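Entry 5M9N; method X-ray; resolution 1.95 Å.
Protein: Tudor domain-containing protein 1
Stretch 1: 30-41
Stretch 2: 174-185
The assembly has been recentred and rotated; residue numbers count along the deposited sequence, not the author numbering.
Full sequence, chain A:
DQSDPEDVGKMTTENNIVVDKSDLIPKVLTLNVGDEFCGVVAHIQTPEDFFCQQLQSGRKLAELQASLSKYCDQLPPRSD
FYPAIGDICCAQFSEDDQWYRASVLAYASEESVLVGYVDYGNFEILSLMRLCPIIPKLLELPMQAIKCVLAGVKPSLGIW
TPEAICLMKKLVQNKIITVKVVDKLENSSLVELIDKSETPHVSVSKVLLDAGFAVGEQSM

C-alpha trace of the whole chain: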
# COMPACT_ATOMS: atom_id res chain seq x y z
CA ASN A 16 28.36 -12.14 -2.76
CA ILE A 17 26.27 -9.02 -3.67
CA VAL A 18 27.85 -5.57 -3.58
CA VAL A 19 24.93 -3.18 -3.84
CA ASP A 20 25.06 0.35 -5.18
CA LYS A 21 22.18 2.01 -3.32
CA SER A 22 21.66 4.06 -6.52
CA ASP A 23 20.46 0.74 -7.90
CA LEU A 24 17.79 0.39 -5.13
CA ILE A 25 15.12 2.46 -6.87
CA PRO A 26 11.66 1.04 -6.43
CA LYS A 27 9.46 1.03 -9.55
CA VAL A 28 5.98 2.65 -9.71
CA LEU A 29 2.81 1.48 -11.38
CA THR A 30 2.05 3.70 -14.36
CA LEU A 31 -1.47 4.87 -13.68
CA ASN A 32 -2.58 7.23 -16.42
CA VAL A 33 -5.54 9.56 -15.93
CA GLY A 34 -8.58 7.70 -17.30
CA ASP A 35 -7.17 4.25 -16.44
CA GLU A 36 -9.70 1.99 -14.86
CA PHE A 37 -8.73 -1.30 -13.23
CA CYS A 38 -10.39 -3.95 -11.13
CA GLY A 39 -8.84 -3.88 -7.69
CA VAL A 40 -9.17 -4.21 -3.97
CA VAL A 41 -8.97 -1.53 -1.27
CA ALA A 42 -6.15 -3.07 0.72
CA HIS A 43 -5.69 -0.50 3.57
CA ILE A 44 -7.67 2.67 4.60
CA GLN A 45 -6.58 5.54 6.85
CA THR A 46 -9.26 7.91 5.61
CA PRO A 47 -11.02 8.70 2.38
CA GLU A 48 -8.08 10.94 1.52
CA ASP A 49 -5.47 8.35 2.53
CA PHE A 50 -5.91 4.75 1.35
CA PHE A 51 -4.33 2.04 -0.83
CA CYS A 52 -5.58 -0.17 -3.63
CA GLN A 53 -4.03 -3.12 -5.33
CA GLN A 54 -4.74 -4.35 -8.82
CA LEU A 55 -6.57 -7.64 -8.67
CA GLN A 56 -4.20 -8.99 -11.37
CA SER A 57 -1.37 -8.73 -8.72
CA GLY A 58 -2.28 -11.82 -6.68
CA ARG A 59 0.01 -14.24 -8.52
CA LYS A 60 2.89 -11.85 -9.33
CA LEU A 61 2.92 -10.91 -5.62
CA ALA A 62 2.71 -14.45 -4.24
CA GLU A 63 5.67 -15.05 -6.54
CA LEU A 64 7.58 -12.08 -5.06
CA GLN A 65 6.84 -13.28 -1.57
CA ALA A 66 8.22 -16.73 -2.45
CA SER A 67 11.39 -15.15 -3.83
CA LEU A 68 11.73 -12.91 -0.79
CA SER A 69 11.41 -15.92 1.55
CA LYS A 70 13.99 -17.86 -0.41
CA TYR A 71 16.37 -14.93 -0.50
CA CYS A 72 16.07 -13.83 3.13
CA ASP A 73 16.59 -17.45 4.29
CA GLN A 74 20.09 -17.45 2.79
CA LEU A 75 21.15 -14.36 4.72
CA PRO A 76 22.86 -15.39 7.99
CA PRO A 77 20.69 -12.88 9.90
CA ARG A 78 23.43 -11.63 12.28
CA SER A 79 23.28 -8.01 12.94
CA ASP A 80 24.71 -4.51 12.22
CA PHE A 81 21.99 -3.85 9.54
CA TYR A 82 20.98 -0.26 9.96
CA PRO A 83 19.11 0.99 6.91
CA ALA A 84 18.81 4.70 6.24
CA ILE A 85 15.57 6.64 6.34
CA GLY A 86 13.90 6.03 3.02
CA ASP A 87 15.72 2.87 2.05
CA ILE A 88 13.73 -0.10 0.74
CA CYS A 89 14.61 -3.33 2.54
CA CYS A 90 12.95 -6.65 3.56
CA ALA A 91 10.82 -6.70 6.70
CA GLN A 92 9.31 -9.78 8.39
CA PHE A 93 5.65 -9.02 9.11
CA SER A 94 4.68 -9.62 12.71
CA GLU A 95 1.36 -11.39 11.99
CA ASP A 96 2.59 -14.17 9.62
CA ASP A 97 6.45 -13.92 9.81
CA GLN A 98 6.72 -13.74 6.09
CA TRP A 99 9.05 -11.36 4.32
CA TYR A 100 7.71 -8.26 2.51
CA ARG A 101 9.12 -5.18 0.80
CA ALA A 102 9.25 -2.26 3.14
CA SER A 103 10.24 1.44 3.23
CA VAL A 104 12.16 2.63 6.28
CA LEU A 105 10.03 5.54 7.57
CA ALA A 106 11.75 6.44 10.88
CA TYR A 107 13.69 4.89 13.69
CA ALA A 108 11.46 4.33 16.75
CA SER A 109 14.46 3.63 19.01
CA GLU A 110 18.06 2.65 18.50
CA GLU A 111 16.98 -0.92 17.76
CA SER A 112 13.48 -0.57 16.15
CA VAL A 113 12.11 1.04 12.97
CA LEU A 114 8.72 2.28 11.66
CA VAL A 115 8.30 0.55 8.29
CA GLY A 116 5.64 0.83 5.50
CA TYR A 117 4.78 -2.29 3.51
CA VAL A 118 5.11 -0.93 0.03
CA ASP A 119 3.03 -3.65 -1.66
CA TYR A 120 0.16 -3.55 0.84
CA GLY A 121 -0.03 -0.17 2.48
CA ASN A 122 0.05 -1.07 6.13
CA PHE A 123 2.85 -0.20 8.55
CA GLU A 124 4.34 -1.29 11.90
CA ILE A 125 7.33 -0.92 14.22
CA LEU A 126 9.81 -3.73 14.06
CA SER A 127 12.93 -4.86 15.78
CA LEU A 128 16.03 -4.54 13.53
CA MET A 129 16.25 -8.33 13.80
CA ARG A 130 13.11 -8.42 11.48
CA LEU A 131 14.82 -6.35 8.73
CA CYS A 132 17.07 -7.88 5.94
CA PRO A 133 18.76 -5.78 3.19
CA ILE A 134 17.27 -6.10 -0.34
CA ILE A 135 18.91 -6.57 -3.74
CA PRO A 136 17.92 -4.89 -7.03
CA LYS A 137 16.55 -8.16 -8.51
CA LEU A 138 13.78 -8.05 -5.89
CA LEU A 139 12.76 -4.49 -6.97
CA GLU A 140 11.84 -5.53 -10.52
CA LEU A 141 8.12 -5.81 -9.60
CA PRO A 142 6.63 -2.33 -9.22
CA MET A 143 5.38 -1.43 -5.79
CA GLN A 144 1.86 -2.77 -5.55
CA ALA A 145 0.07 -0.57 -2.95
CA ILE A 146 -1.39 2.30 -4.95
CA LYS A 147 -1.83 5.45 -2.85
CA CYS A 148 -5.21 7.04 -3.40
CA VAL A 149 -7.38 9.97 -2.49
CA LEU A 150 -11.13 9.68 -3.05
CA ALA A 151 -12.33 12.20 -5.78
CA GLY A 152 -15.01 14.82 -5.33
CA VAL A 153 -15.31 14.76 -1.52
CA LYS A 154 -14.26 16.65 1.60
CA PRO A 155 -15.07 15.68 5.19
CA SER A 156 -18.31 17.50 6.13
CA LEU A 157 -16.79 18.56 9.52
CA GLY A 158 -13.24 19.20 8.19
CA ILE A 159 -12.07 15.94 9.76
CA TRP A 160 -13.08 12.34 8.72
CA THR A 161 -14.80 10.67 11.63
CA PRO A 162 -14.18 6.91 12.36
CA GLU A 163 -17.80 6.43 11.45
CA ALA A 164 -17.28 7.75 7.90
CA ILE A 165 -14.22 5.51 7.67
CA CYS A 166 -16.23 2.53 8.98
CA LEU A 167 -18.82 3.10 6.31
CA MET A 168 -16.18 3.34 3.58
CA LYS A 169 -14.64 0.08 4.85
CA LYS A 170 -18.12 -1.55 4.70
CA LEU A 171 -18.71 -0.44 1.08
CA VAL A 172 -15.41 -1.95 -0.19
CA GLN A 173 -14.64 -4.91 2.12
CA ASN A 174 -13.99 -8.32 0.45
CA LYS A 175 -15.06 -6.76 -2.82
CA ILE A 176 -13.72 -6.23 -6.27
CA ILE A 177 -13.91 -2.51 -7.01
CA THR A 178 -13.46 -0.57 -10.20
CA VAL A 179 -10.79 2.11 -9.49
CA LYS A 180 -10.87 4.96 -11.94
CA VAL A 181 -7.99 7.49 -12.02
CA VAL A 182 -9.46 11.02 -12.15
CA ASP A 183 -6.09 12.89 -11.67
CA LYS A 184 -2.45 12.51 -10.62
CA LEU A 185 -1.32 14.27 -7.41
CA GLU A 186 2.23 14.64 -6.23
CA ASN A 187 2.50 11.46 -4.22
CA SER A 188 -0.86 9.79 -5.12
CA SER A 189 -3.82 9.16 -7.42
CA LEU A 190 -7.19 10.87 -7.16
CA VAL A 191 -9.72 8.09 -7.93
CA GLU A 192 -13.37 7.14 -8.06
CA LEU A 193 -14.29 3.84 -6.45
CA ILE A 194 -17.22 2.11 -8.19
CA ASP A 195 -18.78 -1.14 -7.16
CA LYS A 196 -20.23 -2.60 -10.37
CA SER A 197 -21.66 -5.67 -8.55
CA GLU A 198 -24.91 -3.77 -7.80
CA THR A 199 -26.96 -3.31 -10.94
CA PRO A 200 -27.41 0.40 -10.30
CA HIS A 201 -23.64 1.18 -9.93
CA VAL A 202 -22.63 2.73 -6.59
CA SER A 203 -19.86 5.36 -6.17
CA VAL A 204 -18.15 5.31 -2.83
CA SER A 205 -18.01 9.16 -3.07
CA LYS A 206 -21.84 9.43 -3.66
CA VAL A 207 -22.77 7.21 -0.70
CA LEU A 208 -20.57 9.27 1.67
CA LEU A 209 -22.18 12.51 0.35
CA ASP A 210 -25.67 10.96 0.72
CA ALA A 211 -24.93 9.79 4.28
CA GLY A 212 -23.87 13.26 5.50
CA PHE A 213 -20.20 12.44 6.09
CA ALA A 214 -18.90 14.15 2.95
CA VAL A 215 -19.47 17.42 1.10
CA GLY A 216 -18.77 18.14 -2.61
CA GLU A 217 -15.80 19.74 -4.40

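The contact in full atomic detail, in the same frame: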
# COMPACT_ATOMS: atom_id res chain seq x y z
N THR A 30 2.51 2.66 -13.46
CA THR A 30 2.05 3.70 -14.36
C THR A 30 0.54 3.60 -14.23
O THR A 30 -0.05 2.52 -14.50
CB THR A 30 2.47 3.44 -15.83
OG1 THR A 30 3.90 3.54 -15.95
CG2 THR A 30 1.81 4.44 -16.81
N LEU A 31 -0.05 4.69 -13.75
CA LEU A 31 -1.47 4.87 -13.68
C LEU A 31 -1.74 6.16 -14.41
O LEU A 31 -1.40 7.24 -13.91
CB LEU A 31 -1.94 4.93 -12.24
CG LEU A 31 -2.70 3.68 -11.81
CD1 LEU A 31 -1.88 2.42 -11.98
CD2 LEU A 31 -3.17 3.87 -10.38
N ASN A 32 -2.21 6.05 -15.63
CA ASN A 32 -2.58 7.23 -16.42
C ASN A 32 -3.98 7.70 -16.02
O ASN A 32 -4.83 6.88 -15.61
CB ASN A 32 -2.51 6.92 -17.91
CG ASN A 32 -1.11 6.54 -18.36
OD1 ASN A 32 -0.92 5.54 -19.05
ND2 ASN A 32 -0.11 7.31 -17.95
N VAL A 33 -4.21 9.01 -16.15
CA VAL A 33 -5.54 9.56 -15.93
C VAL A 33 -6.48 8.82 -16.92
O VAL A 33 -6.12 8.54 -18.05
CB VAL A 33 -5.63 11.11 -16.16
CG1 VAL A 33 -7.07 11.58 -15.97
CG2 VAL A 33 -4.70 11.89 -15.23
N GLY A 34 -7.67 8.48 -16.47
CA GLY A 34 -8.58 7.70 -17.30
C GLY A 34 -8.39 6.19 -17.22
O GLY A 34 -9.28 5.47 -17.62
N ASP A 35 -7.27 5.69 -16.68
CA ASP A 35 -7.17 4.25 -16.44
C ASP A 35 -8.25 3.82 -15.48
O ASP A 35 -8.53 4.52 -14.50
CB ASP A 35 -5.83 3.82 -15.85
CG ASP A 35 -4.70 3.94 -16.85
OD1 ASP A 35 -4.90 4.39 -17.99
OD2 ASP A 35 -3.58 3.60 -16.47
N GLU A 36 -8.87 2.68 -15.80
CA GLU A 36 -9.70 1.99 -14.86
C GLU A 36 -9.05 0.62 -14.64
O GLU A 36 -8.44 0.04 -15.55
CB GLU A 36 -11.11 1.79 -15.39
CG GLU A 36 -11.87 3.04 -15.69
CD GLU A 36 -13.29 2.72 -16.14
OE1 GLU A 36 -13.45 1.99 -17.14
OE2 GLU A 36 -14.23 3.20 -15.49
N PHE A 37 -9.15 0.10 -13.43
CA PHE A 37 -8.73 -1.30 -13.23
C PHE A 37 -9.59 -1.90 -12.17
O PHE A 37 -10.16 -1.16 -11.33
CB PHE A 37 -7.25 -1.39 -12.88
CG PHE A 37 -6.89 -0.69 -11.61
CD1 PHE A 37 -7.00 -1.34 -10.38
CD2 PHE A 37 -6.40 0.62 -11.65
CE1 PHE A 37 -6.62 -0.70 -9.21
CE2 PHE A 37 -6.01 1.26 -10.48
CZ PHE A 37 -6.10 0.61 -9.27
N CYS A 38 -9.68 -3.23 -12.19
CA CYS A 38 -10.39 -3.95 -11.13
C CYS A 38 -9.36 -4.10 -10.03
O CYS A 38 -8.28 -4.60 -10.29
CB CYS A 38 -10.91 -5.34 -11.55
SG CYS A 38 -12.32 -5.15 -12.68
N GLY A 39 -9.71 -3.67 -8.82
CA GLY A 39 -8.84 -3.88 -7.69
C GLY A 39 -9.53 -4.06 -6.38
O GLY A 39 -10.76 -4.12 -6.30
N VAL A 40 -8.71 -4.05 -5.32
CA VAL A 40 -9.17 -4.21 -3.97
C VAL A 40 -8.63 -3.06 -3.15
O VAL A 40 -7.52 -2.58 -3.44
CB VAL A 40 -8.76 -5.58 -3.37
CG1 VAL A 40 -9.38 -6.72 -4.20
CG2 VAL A 40 -7.26 -5.77 -3.29
N VAL A 41 -9.43 -2.58 -2.20
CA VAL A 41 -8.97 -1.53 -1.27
C VAL A 41 -8.26 -2.37 -0.21
O VAL A 41 -8.84 -3.20 0.48
CB VAL A 41 -10.12 -0.67 -0.74
CG1 VAL A 41 -9.65 0.38 0.28
CG2 VAL A 41 -10.80 0.06 -1.90
N ASN A 174 -13.94 -7.07 1.23
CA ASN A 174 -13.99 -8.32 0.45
C ASN A 174 -14.65 -8.18 -0.89
O ASN A 174 -15.39 -9.07 -1.31
CB ASN A 174 -14.70 -9.42 1.24
CG ASN A 174 -14.22 -9.50 2.66
OD1 ASN A 174 -13.03 -9.29 2.94
ND2 ASN A 174 -15.14 -9.78 3.57
N LYS A 175 -14.40 -7.05 -1.55
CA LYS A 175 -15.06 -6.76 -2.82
C LYS A 175 -14.06 -6.36 -3.88
O LYS A 175 -13.00 -5.76 -3.59
CB LYS A 175 -16.07 -5.64 -2.66
CG LYS A 175 -17.46 -6.05 -2.26
CD LYS A 175 -18.33 -4.81 -2.18
CE LYS A 175 -19.79 -5.18 -2.22
NZ LYS A 175 -20.67 -4.03 -1.92
N ILE A 176 -14.46 -6.64 -5.11
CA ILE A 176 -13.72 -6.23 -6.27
C ILE A 176 -14.34 -4.89 -6.63
O ILE A 176 -15.55 -4.80 -6.74
CB ILE A 176 -13.81 -7.21 -7.47
CG1 ILE A 176 -13.75 -8.69 -7.05
CG2 ILE A 176 -12.65 -6.96 -8.44
CD1 ILE A 176 -14.33 -9.61 -8.12
N ILE A 177 -13.50 -3.87 -6.80
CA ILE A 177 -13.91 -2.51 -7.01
C ILE A 177 -13.31 -2.08 -8.31
O ILE A 177 -12.21 -2.47 -8.64
CB ILE A 177 -13.39 -1.60 -5.83
CG1 ILE A 177 -14.05 -2.05 -4.53
CG2 ILE A 177 -13.66 -0.12 -6.06
CD1 ILE A 177 -15.57 -2.12 -4.57
N THR A 178 -14.04 -1.28 -9.07
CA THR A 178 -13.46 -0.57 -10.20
C THR A 178 -12.83 0.74 -9.66
O THR A 178 -13.53 1.58 -9.10
CB THR A 178 -14.49 -0.28 -11.30
OG1 THR A 178 -15.05 -1.53 -11.75
CG2 THR A 178 -13.85 0.43 -12.45
N VAL A 179 -11.53 0.88 -9.85
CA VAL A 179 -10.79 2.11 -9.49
C VAL A 179 -10.58 2.87 -10.75
O VAL A 179 -10.03 2.33 -11.69
CB VAL A 179 -9.40 1.75 -8.91
CG1 VAL A 179 -8.62 3.01 -8.53
CG2 VAL A 179 -9.57 0.86 -7.71
N LYS A 180 -11.04 4.12 -10.79
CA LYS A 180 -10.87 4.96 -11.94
C LYS A 180 -10.01 6.16 -11.56
O LYS A 180 -10.38 6.88 -10.64
CB LYS A 180 -12.26 5.42 -12.40
CG LYS A 180 -12.28 6.33 -13.60
CD LYS A 180 -13.71 6.50 -14.04
CE LYS A 180 -13.97 7.73 -14.86
NZ LYS A 180 -15.34 8.25 -14.59
N VAL A 181 -8.91 6.37 -12.28
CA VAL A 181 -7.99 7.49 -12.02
C VAL A 181 -8.60 8.78 -12.61
O VAL A 181 -8.78 8.87 -13.83
CB VAL A 181 -6.59 7.24 -12.61
CG1 VAL A 181 -5.61 8.34 -12.19
CG2 VAL A 181 -6.05 5.86 -12.21
N VAL A 182 -8.95 9.72 -11.74
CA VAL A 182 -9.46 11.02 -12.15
C VAL A 182 -8.30 12.01 -12.41
O VAL A 182 -8.37 12.83 -13.33
CB VAL A 182 -10.36 11.62 -11.07
CG1 VAL A 182 -10.87 12.99 -11.48
CG2 VAL A 182 -11.51 10.70 -10.72
N ASP A 183 -7.27 11.99 -11.55
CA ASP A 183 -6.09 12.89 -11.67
C ASP A 183 -4.86 12.31 -10.99
O ASP A 183 -4.99 11.39 -10.19
CB ASP A 183 -6.38 14.24 -11.00
CG ASP A 183 -5.37 15.37 -11.38
OD1 ASP A 183 -4.66 15.29 -12.44
OD2 ASP A 183 -5.32 16.36 -10.59
N LYS A 184 -3.69 12.84 -11.31
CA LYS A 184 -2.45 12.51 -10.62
C LYS A 184 -2.00 13.64 -9.68
O LYS A 184 -1.85 14.77 -10.13
CB LYS A 184 -1.36 12.25 -11.63
CG LYS A 184 -1.67 11.20 -12.66
CD LYS A 184 -2.08 9.90 -12.02
CE LYS A 184 -1.07 9.44 -10.97
NZ LYS A 184 -1.21 8.01 -10.78
N LEU A 185 -1.80 13.33 -8.41
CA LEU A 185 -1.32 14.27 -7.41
C LEU A 185 0.14 13.97 -7.21
O LEU A 185 0.69 13.04 -7.81
CB LEU A 185 -2.11 14.14 -6.11
CG LEU A 185 -3.61 14.19 -6.29
CD1 LEU A 185 -4.38 13.97 -5.00
CD2 LEU A 185 -4.01 15.50 -6.97
O HOH W 1 -11.95 -4.01 -1.97

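Strands 36-41 and 177-184 lie side by side and run antiparallel, their N-to-C directions 138° apart and their axes 4.7 Å apart at closest approach. The register follows from the backbone hydrogen bonds. Phe37 and Val179 form a reciprocal pair, Phe37 N to Val179 O at 3.0 Å and Val179 N to Phe37 O at 2.9 Å; Gly39 and Ile177 repeat it, with Gly39 N to Ile177 O and Ile177 N to Gly39 O both 2.8 Å. Cys38 with Thr178 sits between these pairs as a non-hydrogen-bonded pair, its CA atoms 4.7 Å apart, and Glu36 with Lys180, just outside Phe37 and Val179, is another, CA to CA 4.3 Å. There the CA hydrogens face carbonyls, as the 3.2 Å from Glu36 CA to Val179 O illustrates.

The ladder is extended at one end by a type II turn from Asn32 to Asp35. Val181 N donates to Asp35 O (2.9 Å, 173°), and Gly34 N donates to Val181 O (2.9 Å, 164°). Gly34, at phi 86°, adopts a conformation in which a CB would be jammed against the preceding carbonyl. Asp35 steadies the turn twice, its N bonding to Asn32 O and its OD2 accepting from Asn32 N, both at 2.9 Å.

The clearest fit of bump to hollow involves Phe37 and Val179, whose side chains share one face of the sheet, and Gly39, whose missing side chain leaves room on that face. The Phe37 ring, with chi1 at 61° (p), leans over its partner: Val179 CB stands 3.7 Å from the ring centroid and only 20° off the ring normal, so a CH-pi contact forms over the ring face. Gly39 supplies the space for this pose, since a CB modelled there would lie 2.9 Å from Phe37 CE1, a clash.

Glu36, Cys38, Thr178 and Lys180 project from the opposite face. Here the aliphatic part of Lys180 meets the Glu36 carboxylate, with Lys180 CD 3.6 Å from Glu36 OE2, while the lysine's end leads away. Nearby, Cys38 CB touches Ile176 CG2 at 3.9 Å.

Val181 points toward the loop and has the largest covered area of any residue here, 87 Å². Its CG2 meets Leu31 CD2 at 4.0 Å, and its CB lies 3.5 Å from Asn32 O. Val33 reaches along the other strand, its CG1 3.2 Å from Val182 O and its CG2 4.0 Å from Lys184 CG. Lys184 curls back through three m rotamers, bringing NZ to Leu31 O for a 3.2 Å hydrogen bond. Toward the other end, a water accepts from Val41 N (2.9 Å) and donates to Lys175 O (2.6 Å), bridging the two chain segments beyond the last direct backbone pair.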